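Local coordinates for glucose 1-dehydrogenase (Haloferax mediterranei, PDB 2B5W), which catalyses the NAD(P)+-dependent, zinc-requiring oxidation of D-glucose and several other aldose sugars, preferring NADP+ as electron acceptor, at residues F147-I152 / E307-A312; I152-K157 / V302-E307. The protein carries 1 engineered substitution. All blocks are in the same frame, centred on the assembly; numbering follows the deposited sequence.

Contact 1: residues F147-I152 / E307-A312; sequences FLIEPI and EHFEAA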
loop_
_atom_site.group_PDB
_atom_site.type_symbol
_atom_site.label_atom_id
_atom_site.label_comp_id
_atom_site.label_asym_id
_atom_site.label_seq_id
_atom_site.Cartn_x
_atom_site.Cartn_y
_atom_site.Cartn_z
ATOM N N PHE A 147 -18.171 12.829 -21.032
ATOM C CA PHE A 147 -18.394 12.843 -19.602
ATOM C C PHE A 147 -17.893 11.596 -18.883
ATOM O O PHE A 147 -17.933 11.573 -17.675
ATOM C CB PHE A 147 -19.875 13.119 -19.294
ATOM C CG PHE A 147 -20.804 12.071 -19.824
ATOM C CD1 PHE A 147 -21.123 10.935 -19.068
ATOM C CD2 PHE A 147 -21.383 12.200 -21.082
ATOM C CE1 PHE A 147 -21.961 9.973 -19.601
ATOM C CE2 PHE A 147 -22.186 11.250 -21.587
ATOM C CZ PHE A 147 -22.501 10.147 -20.868
ATOM N N LEU A 148 -17.495 10.555 -19.617
ATOM C CA LEU A 148 -16.967 9.347 -19.015
ATOM C C LEU A 148 -15.458 9.440 -18.832
ATOM O O LEU A 148 -14.884 8.629 -18.104
ATOM C CB LEU A 148 -17.262 8.120 -19.862
ATOM C CG LEU A 148 -18.733 7.718 -19.979
ATOM C CD1 LEU A 148 -18.835 6.478 -20.835
ATOM C CD2 LEU A 148 -19.335 7.508 -18.642
ATOM N N ILE A 149 -14.820 10.423 -19.454
ATOM C CA ILE A 149 -13.334 10.553 -19.339
ATOM C C ILE A 149 -12.939 10.841 -17.881
ATOM O O ILE A 149 -12.002 10.224 -17.365
ATOM C CB ILE A 149 -12.822 11.615 -20.300
ATOM C CG1 ILE A 149 -13.060 11.225 -21.745
ATOM C CG2 ILE A 149 -11.375 11.954 -20.015
ATOM C CD1 ILE A 149 -12.449 9.889 -22.126
ATOM N N GLU A 150 -13.634 11.731 -17.169
ATOM C CA GLU A 150 -13.272 11.937 -15.782
ATOM C C GLU A 150 -13.417 10.694 -14.910
ATOM O O GLU A 150 -12.484 10.332 -14.196
ATOM C CB GLU A 150 -14.003 13.175 -15.178
ATOM C CG GLU A 150 -13.427 13.641 -13.836
ATOM C CD GLU A 150 -13.976 12.928 -12.635
ATOM O OE1 GLU A 150 -14.945 12.142 -12.797
ATOM O OE2 GLU A 150 -13.452 13.109 -11.497
ATOM N N PRO A 151 -14.547 9.976 -14.908
ATOM C CA PRO A 151 -14.615 8.741 -14.132
ATOM C C PRO A 151 -13.560 7.708 -14.522
ATOM O O PRO A 151 -12.992 7.069 -13.645
ATOM C CB PRO A 151 -16.028 8.210 -14.426
ATOM C CG PRO A 151 -16.741 9.268 -15.033
ATOM C CD PRO A 151 -15.853 10.387 -15.448
ATOM N N ILE A 152 -13.323 7.536 -15.822
ATOM C CA ILE A 152 -12.261 6.603 -16.267
ATOM C C ILE A 152 -10.919 7.023 -15.649
ATOM O O ILE A 152 -10.147 6.178 -15.177
ATOM C CB ILE A 152 -12.183 6.483 -17.807
ATOM C CG1 ILE A 152 -13.465 5.834 -18.381
ATOM C CG2 ILE A 152 -10.967 5.611 -18.219
ATOM C CD1 ILE A 152 -13.573 5.913 -19.868
ATOM N N GLU A 307 -2.429 13.412 -16.942
ATOM C CA GLU A 307 -1.963 12.169 -17.574
ATOM C C GLU A 307 -3.012 11.064 -17.503
ATOM O O GLU A 307 -3.063 10.200 -18.377
ATOM C CB GLU A 307 -0.691 11.681 -16.895
ATOM C CG GLU A 307 0.518 12.553 -17.145
ATOM C CD GLU A 307 1.776 12.010 -16.461
ATOM O OE1 GLU A 307 1.782 10.819 -16.025
ATOM O OE2 GLU A 307 2.755 12.784 -16.354
ATOM N N HIS A 308 -3.804 11.072 -16.441
ATOM C CA HIS A 308 -4.843 10.053 -16.272
ATOM C C HIS A 308 -6.003 10.289 -17.213
ATOM O O HIS A 308 -6.621 9.336 -17.705
ATOM C CB HIS A 308 -5.353 10.050 -14.828
ATOM C CG HIS A 308 -4.273 9.909 -13.818
ATOM N ND1 HIS A 308 -4.009 10.857 -12.848
ATOM C CD2 HIS A 308 -3.323 8.948 -13.685
ATOM C CE1 HIS A 308 -2.957 10.461 -12.145
ATOM N NE2 HIS A 308 -2.529 9.303 -12.629
ATOM N N PHE A 309 -6.316 11.554 -17.477
ATOM C CA PHE A 309 -7.348 11.908 -18.449
ATOM C C PHE A 309 -6.883 11.523 -19.864
ATOM O O PHE A 309 -7.649 10.989 -20.654
ATOM C CB PHE A 309 -7.694 13.423 -18.427
ATOM C CG PHE A 309 -8.510 13.881 -17.242
ATOM C CD1 PHE A 309 -8.000 13.846 -15.947
ATOM C CD2 PHE A 309 -9.807 14.371 -17.419
ATOM C CE1 PHE A 309 -8.732 14.239 -14.838
ATOM C CE2 PHE A 309 -10.544 14.834 -16.296
ATOM C CZ PHE A 309 -10.028 14.742 -15.010
ATOM N N GLU A 310 -5.605 11.740 -20.188
ATOM C CA GLU A 310 -5.079 11.288 -21.482
ATOM C C GLU A 310 -5.139 9.762 -21.637
ATOM O O GLU A 310 -5.580 9.250 -22.656
ATOM C CB GLU A 310 -3.645 11.805 -21.702
ATOM C CG GLU A 310 -3.546 13.305 -21.885
ATOM C CD GLU A 310 -2.079 13.797 -21.962
ATOM O OE1 GLU A 310 -1.145 12.997 -21.902
ATOM O OE2 GLU A 310 -1.925 15.014 -22.010
ATOM N N ALA A 311 -4.746 9.043 -20.579
ATOM C CA ALA A 311 -4.764 7.595 -20.567
ATOM C C ALA A 311 -6.191 7.113 -20.756
ATOM O O ALA A 311 -6.433 6.168 -21.499
ATOM C CB ALA A 311 -4.185 7.058 -19.305
ATOM N N ALA A 312 -7.137 7.803 -20.120
ATOM C CA ALA A 312 -8.569 7.465 -20.279
ATOM C C ALA A 312 -9.043 7.479 -21.705
ATOM O O ALA A 312 -9.894 6.663 -22.076
ATOM C CB ALA A 312 -9.450 8.409 -19.429
#
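Phe309 reaches from the helix of 307-312 to Ile149 and Glu150 of helix 149-164. Its CG is anti to its own carbonyl carbon (chi1 -74°), beside the backbone N. The ring atoms CD2, CE2 and CZ carry the contact. CD2 lies 3.9 Å from CG2 of Ile149. CZ lies 3.8 Å from CG of Glu150, and CE2 is 4.0 Å from that same Glu150 CG. Both side chains meet the ring obliquely. The Glu150 carboxylate plane is turned 64° from the ring plane, and only the CB and CG methylenes of Glu150 touch the ring. The chain bends at chi2 (-85°), and the carboxylate lies near Glu64 and His63. Glu150 is known to bind the catalytic zinc and the substrate, but here its side chain stays about 4 Å from the zinc ion, which is held by Cys38 (an engineered residue), His63 and Glu64. Phe309 thus packs on the stem of an active-site side chain.

One turn later comes Ala312, whose CB points at the other helix. It packs on CG2 of Ile152 at 3.4 Å, tighter than usual for two carbons. The same methyl is 3.8 Å from the backbone O of Ile149. The small alanine lets the two backbones come close: the CA atoms of Ile152 and Ala312 are 5.5 Å apart. No hydrogen bond crosses this contact, which is buried.

Helix 149-164 touches two other helices here. Helix 306-318 packs against it through Phe309 and Ala312. Leu187 and Met191 of helix 183-194 touch Ile152, and Glu64 of strand 64-71 touches Glu150 and Pro151.

Contact 2: residues I152-K157 / V302-E307; sequences ISITEK and VNSHVE. With NAP (NADP nicotinamide-adenine-dinucleotide phosphate), chain I.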
loop_
_atom_site.group_PDB
_atom_site.type_symbol
_atom_site.label_atom_id
_atom_site.label_comp_id
_atom_site.label_asym_id
_atom_site.label_seq_id
_atom_site.Cartn_x
_atom_site.Cartn_y
_atom_site.Cartn_z
ATOM N N ILE A 152 -13.323 7.536 -15.822
ATOM C CA ILE A 152 -12.261 6.603 -16.267
ATOM C C ILE A 152 -10.919 7.023 -15.649
ATOM O O ILE A 152 -10.147 6.178 -15.177
ATOM C CB ILE A 152 -12.183 6.483 -17.807
ATOM C CG1 ILE A 152 -13.465 5.834 -18.381
ATOM C CG2 ILE A 152 -10.967 5.611 -18.219
ATOM C CD1 ILE A 152 -13.573 5.913 -19.868
ATOM N N SER A 153 -10.668 8.332 -15.644
ATOM C CA SER A 153 -9.412 8.874 -15.093
ATOM C C SER A 153 -9.203 8.572 -13.620
ATOM O O SER A 153 -8.052 8.421 -13.175
ATOM C CB SER A 153 -9.279 10.390 -15.366
ATOM O OG SER A 153 -10.018 11.189 -14.481
ATOM N N ILE A 154 -10.287 8.567 -12.851
ATOM C CA ILE A 154 -10.249 8.197 -11.437
ATOM C C ILE A 154 -9.624 6.802 -11.320
ATOM O O ILE A 154 -8.747 6.565 -10.495
ATOM C CB ILE A 154 -11.649 8.249 -10.799
ATOM C CG1 ILE A 154 -12.183 9.684 -10.734
ATOM C CG2 ILE A 154 -11.629 7.553 -9.465
ATOM C CD1 ILE A 154 -11.383 10.620 -9.912
ATOM N N THR A 155 -10.115 5.855 -12.112
ATOM C CA THR A 155 -9.563 4.518 -12.108
ATOM C C THR A 155 -8.150 4.475 -12.642
ATOM O O THR A 155 -7.328 3.737 -12.114
ATOM C CB THR A 155 -10.499 3.581 -12.883
ATOM O OG1 THR A 155 -11.706 3.516 -12.097
ATOM C CG2 THR A 155 -9.926 2.170 -12.969
ATOM N N GLU A 156 -7.857 5.249 -13.663
ATOM C CA GLU A 156 -6.495 5.246 -14.191
ATOM C C GLU A 156 -5.515 5.647 -13.075
ATOM O O GLU A 156 -4.440 5.062 -12.970
ATOM C CB GLU A 156 -6.347 6.185 -15.368
ATOM C CG GLU A 156 -7.146 5.849 -16.609
ATOM C CD GLU A 156 -6.624 4.698 -17.451
ATOM O OE1 GLU A 156 -5.587 4.069 -17.112
ATOM O OE2 GLU A 156 -7.272 4.438 -18.463
ATOM N N LYS A 157 -5.851 6.653 -12.274
ATOM C CA LYS A 157 -4.949 7.035 -11.197
ATOM C C LYS A 157 -4.835 5.927 -10.150
ATOM O O LYS A 157 -3.743 5.585 -9.703
ATOM C CB LYS A 157 -5.388 8.332 -10.502
ATOM C CG LYS A 157 -4.503 8.647 -9.284
ATOM C CD LYS A 157 -4.891 9.882 -8.497
ATOM C CE LYS A 157 -4.188 9.877 -7.134
ATOM N NZ LYS A 157 -4.398 11.138 -6.423
ATOM N N VAL A 302 -7.595 9.258 -4.588
ATOM C CA VAL A 302 -8.654 10.233 -4.844
ATOM C C VAL A 302 -8.275 11.127 -5.986
ATOM O O VAL A 302 -7.081 11.433 -6.196
ATOM C CB VAL A 302 -9.047 10.992 -3.575
ATOM C CG1 VAL A 302 -7.894 11.806 -3.001
ATOM C CG2 VAL A 302 -10.271 11.844 -3.808
ATOM N N ASN A 303 -9.275 11.548 -6.764
ATOM C CA ASN A 303 -9.076 12.496 -7.839
ATOM C C ASN A 303 -8.183 11.879 -8.925
ATOM O O ASN A 303 -8.019 10.640 -8.990
ATOM C CB ASN A 303 -8.596 13.846 -7.233
ATOM C CG ASN A 303 -8.692 15.029 -8.199
ATOM O OD1 ASN A 303 -9.799 15.441 -8.626
ATOM N ND2 ASN A 303 -7.566 15.604 -8.513
ATOM N N SER A 304 -7.639 12.709 -9.797
ATOM C CA SER A 304 -6.863 12.309 -10.964
ATOM C C SER A 304 -6.355 13.551 -11.618
ATOM O O SER A 304 -6.851 14.663 -11.340
ATOM C CB SER A 304 -7.728 11.468 -11.947
ATOM O OG SER A 304 -8.866 12.231 -12.375
ATOM N N HIS A 305 -5.367 13.403 -12.501
ATOM C CA HIS A 305 -4.823 14.566 -13.171
ATOM C C HIS A 305 -4.572 14.303 -14.641
ATOM O O HIS A 305 -5.019 13.299 -15.202
ATOM C CB HIS A 305 -3.558 15.081 -12.458
ATOM C CG HIS A 305 -3.338 16.551 -12.654
ATOM N ND1 HIS A 305 -4.337 17.481 -12.453
ATOM C CD2 HIS A 305 -2.251 17.237 -13.100
ATOM C CE1 HIS A 305 -3.856 18.686 -12.725
ATOM N NE2 HIS A 305 -2.595 18.563 -13.128
ATOM N N VAL A 306 -3.972 15.281 -15.319
ATOM C CA VAL A 306 -3.951 15.333 -16.764
ATOM C C VAL A 306 -3.514 14.018 -17.405
ATOM O O VAL A 306 -4.161 13.568 -18.336
ATOM C CB VAL A 306 -3.120 16.516 -17.273
ATOM C CG1 VAL A 306 -2.884 16.429 -18.774
ATOM C CG2 VAL A 306 -3.824 17.829 -16.923
ATOM N N GLU A 307 -2.429 13.412 -16.942
ATOM C CA GLU A 307 -1.963 12.169 -17.574
ATOM C C GLU A 307 -3.012 11.064 -17.503
ATOM O O GLU A 307 -3.063 10.200 -18.377
ATOM C CB GLU A 307 -0.691 11.681 -16.895
ATOM C CG GLU A 307 0.518 12.553 -17.145
ATOM C CD GLU A 307 1.776 12.010 -16.461
ATOM O OE1 GLU A 307 1.782 10.819 -16.025
ATOM O OE2 GLU A 307 2.755 12.784 -16.354
HETATM P PA NAP I . -22.608 4.383 -6.109
HETATM O O1A NAP I . -23.309 4.796 -4.904
HETATM O O2A NAP I . -23.408 4.634 -7.395
HETATM O O5B NAP I . -22.257 2.846 -6.070
HETATM C C5B NAP I . -21.904 2.140 -4.911
HETATM C C4B NAP I . -22.448 0.757 -5.194
HETATM O O4B NAP I . -21.948 -0.111 -4.202
HETATM C C3B NAP I . -23.987 0.680 -5.163
HETATM O O3B NAP I . -24.539 0.201 -6.379
HETATM C C2B NAP I . -24.278 -0.261 -3.992
HETATM O O2B NAP I . -25.323 -1.192 -4.221
HETATM C C1B NAP I . -22.974 -1.005 -3.831
HETATM N N9A NAP I . -22.768 -1.421 -2.458
HETATM C C8A NAP I . -22.706 -0.609 -1.349
HETATM N N7A NAP I . -22.510 -1.385 -0.267
HETATM C C5A NAP I . -22.494 -2.698 -0.675
HETATM C C6A NAP I . -22.339 -3.924 -0.019
HETATM N N6A NAP I . -22.229 -4.022 1.323
HETATM N N1A NAP I . -22.356 -5.089 -0.750
HETATM C C2A NAP I . -22.494 -5.067 -2.121
HETATM N N3A NAP I . -22.653 -3.863 -2.786
HETATM C C4A NAP I . -22.635 -2.709 -2.076
HETATM O O3 NAP I . -21.289 5.250 -6.325
HETATM P PN NAP I . -20.242 5.325 -7.557
HETATM O O1N NAP I . -20.062 4.005 -8.226
HETATM O O2N NAP I . -20.434 6.554 -8.391
HETATM O O5D NAP I . -19.083 5.525 -6.474
HETATM C C5D NAP I . -18.572 4.422 -5.751
HETATM C C4D NAP I . -17.761 4.896 -4.546
HETATM O O4D NAP I . -16.610 5.589 -5.036
HETATM C C3D NAP I . -18.509 5.876 -3.639
HETATM O O3D NAP I . -18.246 5.604 -2.277
HETATM C C2D NAP I . -17.946 7.228 -4.063
HETATM O O2D NAP I . -18.057 8.250 -3.107
HETATM C C1D NAP I . -16.499 6.853 -4.382
HETATM N N1N NAP I . -15.803 7.709 -5.350
HETATM C C2N NAP I . -14.535 8.056 -4.996
HETATM C C3N NAP I . -13.767 8.774 -5.868
HETATM C C7N NAP I . -12.330 8.952 -5.472
HETATM O O7N NAP I . -11.674 9.856 -6.302
HETATM N N7N NAP I . -11.820 8.270 -4.410
HETATM C C4N NAP I . -14.257 9.206 -7.107
HETATM C C5N NAP I . -15.549 8.834 -7.458
HETATM C C6N NAP I . -16.314 8.055 -6.578
HETATM P P2B NAP I . -26.894 -0.856 -3.825
HETATM O O1X NAP I . -27.437 0.199 -4.641
HETATM O O2X NAP I . -27.584 -2.220 -4.036
HETATM O O3X NAP I . -26.957 -0.463 -2.345
#
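The nicotinamide end of the NADP site is built here, where the loop leading into helix 306-318 runs past helix 149-164. The backbone N of Asn303 donates a hydrogen bond to O7N of the carboxamide, 3.0 Å long with an angle of 159° at the hydrogen. CG2 of Val302 lies 3.5 Å from the same O7N. Ile154 adds its CG2, 3.9 Å from C4N of the nicotinamide ring, while its CD1 rests 3.5 Å from the O of Asn303. This loop follows strand 297-300, an outermost strand, within this chain, of the parallel, Rossmann-type sheet, and Asn303 also binds substrate.

Lys157 ties the loop to the helix. Its chain is extended, with CG anti to the backbone N (chi1 175°), and CD passes 3.3 Å from Asn303 O. NZ then bonds to Val302 O at 2.7 Å, in the carbonyl plane, and also forms a salt bridge with Asp105. Further along, the OG of Ser304 donates to the OG of Ser153 at 2.6 Å. Ser153 OG is hydrogen-bonded to Glu150 O as well, one turn back in its own helix. Val302 also packs on Val292 of the second subunit.

How the contacts relate
Contacts 1 and 2 are neighbours, with centres about 6 Å apart. Both pair helix 149-164 with helix 306-318 or the loop before it. The chain passes through 147-152 and then 152-157, and much later through 302-307 and 307-312. Contact 2 therefore lies between the outer segments of contact 1 in sequence. They share Ile152 and Glu307. The ring of Phe309 joins them, its CE1 packing 3.2 Å from Ser304 OG. All four segments belong to the C-terminal, nucleotide-binding part of the chain. Together they hold Glu150, a residue of the zinc and substrate site, and the nicotinamide-binding loop beside one helix pair, consistent with metal and cofactor meeting in one active site.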